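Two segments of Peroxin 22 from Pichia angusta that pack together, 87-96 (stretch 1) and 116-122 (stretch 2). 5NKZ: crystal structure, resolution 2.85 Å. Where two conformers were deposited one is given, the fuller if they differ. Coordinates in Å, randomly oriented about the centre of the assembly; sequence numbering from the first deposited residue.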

ATOM      1  N   GLU C  87      18.489  -1.991 -11.298  1.00 83.93           N
ATOM      2  CA  GLU C  87      19.036  -2.799 -10.211  1.00 85.76           C
ATOM      3  C   GLU C  87      18.831  -2.188  -8.811  1.00 85.06           C
ATOM      4  O   GLU C  87      18.481  -2.899  -7.863  1.00 81.40           O
ATOM      5  CB  GLU C  87      20.515  -3.068 -10.447  1.00 91.53           C
ATOM      6  CG  GLU C  87      20.712  -4.167 -11.470  1.00 95.81           C
ATOM      7  CD  GLU C  87      22.153  -4.575 -11.631  1.00102.53           C
ATOM      8  OE1 GLU C  87      22.393  -5.646 -12.239  1.00105.78           O
ATOM      9  OE2 GLU C  87      23.050  -3.829 -11.175  1.00105.51           O
ATOM     10  N   GLU C  88      19.021  -0.876  -8.693  1.00 86.60           N
ATOM     11  CA  GLU C  88      18.834  -0.193  -7.421  1.00 83.81           C
ATOM     12  C   GLU C  88      17.451  -0.505  -6.865  1.00 78.46           C
ATOM     13  O   GLU C  88      17.307  -0.914  -5.705  1.00 74.96           O
ATOM     14  CB  GLU C  88      18.997   1.312  -7.588  1.00 88.14           C
ATOM     15  CG  GLU C  88      19.263   2.007  -6.263  1.00 91.06           C
ATOM     16  CD  GLU C  88      19.231   3.512  -6.361  1.00 94.43           C
ATOM     17  OE1 GLU C  88      18.998   4.159  -5.312  1.00 96.45           O
ATOM     18  OE2 GLU C  88      19.459   4.041  -7.478  1.00 95.81           O
ATOM     19  N   SER C  89      16.433  -0.372  -7.716  1.00 74.71           N
ATOM     20  CA  SER C  89      15.060  -0.630  -7.287  1.00 71.15           C
ATOM     21  C   SER C  89      14.893  -1.932  -6.536  1.00 70.25           C
ATOM     22  O   SER C  89      14.013  -2.020  -5.671  1.00 69.31           O
ATOM     23  CB  SER C  89      14.105  -0.627  -8.463  1.00 68.21           C
ATOM     24  OG  SER C  89      14.405   0.460  -9.294  1.00 71.20           O
ATOM     25  N   ILE C  90      15.721  -2.943  -6.870  1.00 70.50           N
ATOM     26  CA  ILE C  90      15.642  -4.265  -6.222  1.00 66.89           C
ATOM     27  C   ILE C  90      15.645  -4.067  -4.721  1.00 68.01           C
ATOM     28  O   ILE C  90      14.706  -4.474  -4.034  1.00 62.79           O
ATOM     29  CB  ILE C  90      16.785  -5.206  -6.662  1.00 68.03           C
ATOM     30  CG1 ILE C  90      16.607  -5.618  -8.128  1.00 68.56           C
ATOM     31  CG2 ILE C  90      16.858  -6.465  -5.793  1.00 67.49           C
ATOM     32  CD1 ILE C  90      17.922  -6.060  -8.768  1.00 71.68           C
ATOM     33  N   PHE C  91      16.669  -3.358  -4.244  1.00 75.16           N
ATOM     34  CA  PHE C  91      16.919  -3.198  -2.805  1.00 78.19           C
ATOM     35  C   PHE C  91      15.782  -2.439  -2.142  1.00 74.63           C
ATOM     36  O   PHE C  91      15.386  -2.775  -1.038  1.00 71.40           O
ATOM     37  CB  PHE C  91      18.255  -2.506  -2.552  1.00 85.98           C
ATOM     38  CG  PHE C  91      19.394  -3.111  -3.322  1.00 93.15           C
ATOM     39  CD1 PHE C  91      19.935  -4.335  -2.931  1.00 95.69           C
ATOM     40  CD2 PHE C  91      19.911  -2.479  -4.460  1.00 98.72           C
ATOM     41  CE1 PHE C  91      20.974  -4.904  -3.634  1.00 98.41           C
ATOM     42  CE2 PHE C  91      20.964  -3.059  -5.174  1.00103.08           C
ATOM     43  CZ  PHE C  91      21.495  -4.273  -4.754  1.00102.49           C
ATOM     44  N   HIS C  92      15.217  -1.456  -2.831  1.00 71.77           N
ATOM     45  CA  HIS C  92      14.059  -0.759  -2.275  1.00 73.22           C
ATOM     46  C   HIS C  92      12.866  -1.683  -2.182  1.00 72.86           C
ATOM     47  O   HIS C  92      12.128  -1.651  -1.190  1.00 71.07           O
ATOM     48  CB  HIS C  92      13.720   0.512  -3.077  1.00 72.84           C
ATOM     49  CG  HIS C  92      14.872   1.459  -3.155  1.00 73.18           C
ATOM     50  ND1 HIS C  92      15.383   1.916  -4.356  1.00 71.82           N
ATOM     51  CD2 HIS C  92      15.665   1.962  -2.178  1.00 70.82           C
ATOM     52  CE1 HIS C  92      16.426   2.683  -4.114  1.00 73.02           C
ATOM     53  NE2 HIS C  92      16.613   2.734  -2.803  1.00 73.51           N
ATOM     54  N   VAL C  93      12.690  -2.518  -3.201  1.00 73.30           N
ATOM     55  CA  VAL C  93      11.599  -3.476  -3.190  1.00 73.50           C
ATOM     56  C   VAL C  93      11.777  -4.507  -2.059  1.00 72.51           C
ATOM     57  O   VAL C  93      10.817  -4.841  -1.359  1.00 72.11           O
ATOM     58  CB  VAL C  93      11.429  -4.161  -4.560  1.00 76.07           C
ATOM     59  CG1 VAL C  93      10.344  -5.243  -4.487  1.00 79.38           C
ATOM     60  CG2 VAL C  93      11.078  -3.140  -5.634  1.00 74.16           C
ATOM     61  N   LEU C  94      13.004  -4.979  -1.866  0.50 72.29           N
ATOM     62  CA  LEU C  94      13.292  -5.912  -0.786  0.50 73.64           C
ATOM     63  C   LEU C  94      12.986  -5.279   0.567  0.50 74.22           C
ATOM     64  O   LEU C  94      12.300  -5.881   1.404  0.50 74.62           O
ATOM     65  CB  LEU C  94      14.758  -6.354  -0.828  0.50 76.30           C
ATOM     66  CG  LEU C  94      15.145  -7.322  -1.945  0.50 76.12           C
ATOM     67  CD1 LEU C  94      16.629  -7.659  -1.927  0.50 78.34           C
ATOM     68  CD2 LEU C  94      14.303  -8.579  -1.809  0.50 76.11           C
ATOM     69  N   LYS C  95      13.495  -4.057   0.754  1.00 74.25           N
ATOM     70  CA  LYS C  95      13.309  -3.279   1.994  1.00 73.09           C
ATOM     71  C   LYS C  95      11.877  -2.909   2.229  1.00 69.05           C
ATOM     72  O   LYS C  95      11.437  -2.903   3.359  1.00 68.70           O
ATOM     73  CB  LYS C  95      14.151  -2.013   1.979  1.00 76.58           C
ATOM     74  CG  LYS C  95      15.638  -2.284   2.151  1.00 80.93           C
ATOM     75  CD  LYS C  95      16.543  -1.304   1.418  1.00 83.42           C
ATOM     76  CE  LYS C  95      16.324   0.128   1.854  1.00 87.62           C
ATOM     77  NZ  LYS C  95      16.880   0.393   3.204  1.00 92.81           N
ATOM     78  N   GLN C  96      11.135  -2.626   1.164  1.00 65.72           N
ATOM     79  CA  GLN C  96       9.709  -2.377   1.318  1.00 65.26           C
ATOM     80  C   GLN C  96       9.018  -3.652   1.733  1.00 67.30           C
ATOM     81  O   GLN C  96       8.186  -3.578   2.638  1.00 67.93           O
ATOM     82  CB  GLN C  96       9.057  -1.791   0.063  1.00 62.33           C
ATOM     83  CG  GLN C  96       7.522  -1.709   0.084  1.00 60.97           C
ATOM     84  CD  GLN C  96       6.928  -1.113   1.334  1.00 61.89           C
ATOM     85  OE1 GLN C  96       7.410  -0.113   1.830  1.00 66.01           O
ATOM     86  NE2 GLN C  96       5.865  -1.717   1.844  1.00 61.40           N
TER
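Stretch 2, residues 116-122: VETFHLD

What shape does stretch 2 take as it lies on the helix of stretch 1? It has no regular helix or strand. Stretch 1 is helical, with backbone hydrogen bonds such as Lys-95 N to Phe-91 O at 2.9 Å, whereas residues 116-122 form an irregular segment that touches this helix at a few points. The two run in the same general sense: the CA of Glu-117 lies 7.5 Å from the CA of Phe-91, and four residues further along each stretch the CA of Leu-121 lies 6.7 Å from the CA of Lys-95. The contact is modest, burying 357 Å² summed over both sides, and Glu-117, Lys-95 and Leu-121 contribute most of it.

How does Glu-117 sit against the helix? Its CA-to-CB bond points toward stretch 1, and its side chain, with chi1 in p and chi2 in m, places CG over one face of the Phe-91 ring, 4.1 Å from the ring centroid and 23° off the normal, a CH-pi contact between the aliphatic part of an acidic side chain and an aromatic face. Further out, Glu-117 OE1 lies 3.7 Å from Phe-91 CD2 and 4.0 Å from Glu-88 CG, so the carboxylate end meets carbon atoms of the helix here.

What does Leu-121 find at the other end of the contact? Its CA-to-CB bond points sideways, but chi1 and chi2, both m, bring the end of the side chain nearer the helix. Leu-121 CD1 reaches the stretch around Leu-94 and Lys-95: it is 4.0 Å from Leu-94 CB, an apolar contact, and 3.7 Å from Leu-94 O. The same methyl, Leu-121 CD1, is 4.0 Å from Lys-95 N and 4.3 Å from Lys-95 CG, so it packs against backbone as well as side chains.

Where does the long side chain of Lys-95 go? It too leaves the backbone sideways, then turns through chi3 and chi4, both p, so that its end approaches stretch 2. There Lys-95 NZ lies over one face of the His-120 ring, 3.1 Å from His-120 ND1; the geometry leaves open whether these two atoms are hydrogen-bonded. His-120 directs its CA-to-CB bond toward the helix, while Thr-118, two residues earlier, directs its own away and Phe-119 is out of reach. The segment therefore makes contact through Glu-117, passes over two residues that add almost nothing, and meets the helix again through His-120 and Leu-121.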

ATOM      1  N   VAL C 116      25.999  -0.007  -0.424  1.00108.05           N
ATOM      2  CA  VAL C 116      25.872   1.302   0.174  1.00103.15           C
ATOM      3  C   VAL C 116      24.622   1.191   1.041  1.00102.27           C
ATOM      4  O   VAL C 116      24.635   1.512   2.226  1.00105.04           O
ATOM      5  CB  VAL C 116      25.740   2.359  -0.935  1.00102.24           C
ATOM      6  CG1 VAL C 116      25.486   3.739  -0.343  1.00103.72           C
ATOM      7  CG2 VAL C 116      26.966   2.317  -1.850  1.00101.11           C
ATOM      8  N   GLU C 117      23.565   0.655   0.443  1.00 97.96           N
ATOM      9  CA  GLU C 117      22.431   0.055   1.161  1.00 94.47           C
ATOM     10  C   GLU C 117      22.941  -1.120   2.094  1.00 92.05           C
ATOM     11  O   GLU C 117      24.068  -1.602   1.934  1.00 89.80           O
ATOM     12  CB  GLU C 117      21.314  -0.338   0.161  1.00 94.70           C
ATOM     13  CG  GLU C 117      21.732  -0.981  -1.201  1.00 96.55           C
ATOM     14  CD  GLU C 117      21.991  -0.031  -2.431  1.00 97.07           C
ATOM     15  OE1 GLU C 117      21.085   0.657  -2.986  1.00 93.96           O
ATOM     16  OE2 GLU C 117      23.159   0.018  -2.912  1.00 98.01           O
ATOM     17  N   THR C 118      22.140  -1.575   3.060  1.00 92.26           N
ATOM     18  CA  THR C 118      22.665  -2.432   4.169  1.00 93.63           C
ATOM     19  C   THR C 118      22.033  -3.838   4.456  1.00 94.89           C
ATOM     20  O   THR C 118      21.421  -4.526   3.573  1.00 86.95           O
ATOM     21  CB  THR C 118      22.634  -1.608   5.490  1.00 96.93           C
ATOM     22  OG1 THR C 118      21.364  -1.816   6.144  1.00 96.64           O
ATOM     23  CG2 THR C 118      22.969  -0.088   5.261  1.00 96.79           C
ATOM     24  N   PHE C 119      22.265  -4.252   5.726  1.00101.56           N
ATOM     25  CA  PHE C 119      21.418  -5.178   6.534  1.00106.80           C
ATOM     26  C   PHE C 119      20.231  -4.537   7.382  1.00107.41           C
ATOM     27  O   PHE C 119      20.146  -4.612   8.614  1.00103.12           O
ATOM     28  CB  PHE C 119      22.300  -6.185   7.318  1.00109.80           C
ATOM     29  CG  PHE C 119      22.892  -5.685   8.636  1.00117.72           C
ATOM     30  CD1 PHE C 119      22.893  -4.326   9.041  1.00122.78           C
ATOM     31  CD2 PHE C 119      23.488  -6.617   9.508  1.00122.00           C
ATOM     32  CE1 PHE C 119      23.463  -3.934  10.277  1.00124.96           C
ATOM     33  CE2 PHE C 119      24.060  -6.218  10.733  1.00124.42           C
ATOM     34  CZ  PHE C 119      24.038  -4.881  11.120  1.00124.36           C
ATOM     35  N   HIS C 120      19.279  -3.929   6.656  1.00107.55           N
ATOM     36  CA  HIS C 120      17.844  -3.860   7.079  1.00104.53           C
ATOM     37  C   HIS C 120      17.134  -5.222   7.005  1.00102.16           C
ATOM     38  O   HIS C 120      16.115  -5.387   7.663  1.00 96.39           O
ATOM     39  CB  HIS C 120      17.044  -2.920   6.172  1.00101.99           C
ATOM     40  CG  HIS C 120      17.461  -1.488   6.264  1.00101.21           C
ATOM     41  ND1 HIS C 120      18.484  -0.939   5.511  1.00 99.57           N
ATOM     42  CD2 HIS C 120      16.980  -0.485   7.029  1.00101.62           C
ATOM     43  CE1 HIS C 120      18.615   0.339   5.815  1.00 98.94           C
ATOM     44  NE2 HIS C 120      17.707   0.643   6.725  1.00101.97           N
ATOM     45  N   LEU C 121      17.654  -6.150   6.188  1.00103.39           N
ATOM     46  CA  LEU C 121      16.941  -7.388   5.797  1.00102.79           C
ATOM     47  C   LEU C 121      17.321  -8.595   6.670  1.00101.44           C
ATOM     48  O   LEU C 121      18.515  -8.865   6.864  1.00 98.09           O
ATOM     49  CB  LEU C 121      17.295  -7.789   4.342  1.00103.28           C
ATOM     50  CG  LEU C 121      16.957  -7.094   3.020  1.00100.69           C
ATOM     51  CD1 LEU C 121      15.564  -6.489   3.092  1.00103.04           C
ATOM     52  CD2 LEU C 121      18.022  -6.088   2.577  1.00 98.47           C
ATOM     53  N   ASP C 122      16.313  -9.324   7.153  1.00103.31           N
ATOM     54  CA  ASP C 122      16.510 -10.503   7.998  1.00104.64           C
ATOM     55  C   ASP C 122      16.895 -11.637   7.056  1.00104.40           C
ATOM     56  O   ASP C 122      16.193 -11.871   6.080  1.00109.25           O
ATOM     57  CB  ASP C 122      15.241 -10.918   8.809  1.00106.47           C
ATOM     58  CG  ASP C 122      13.983 -10.019   8.551  1.00112.02           C
ATOM     59  OD1 ASP C 122      14.046  -8.960   7.863  1.00113.32           O
ATOM     60  OD2 ASP C 122      12.895 -10.387   9.056  1.00115.07           O
TER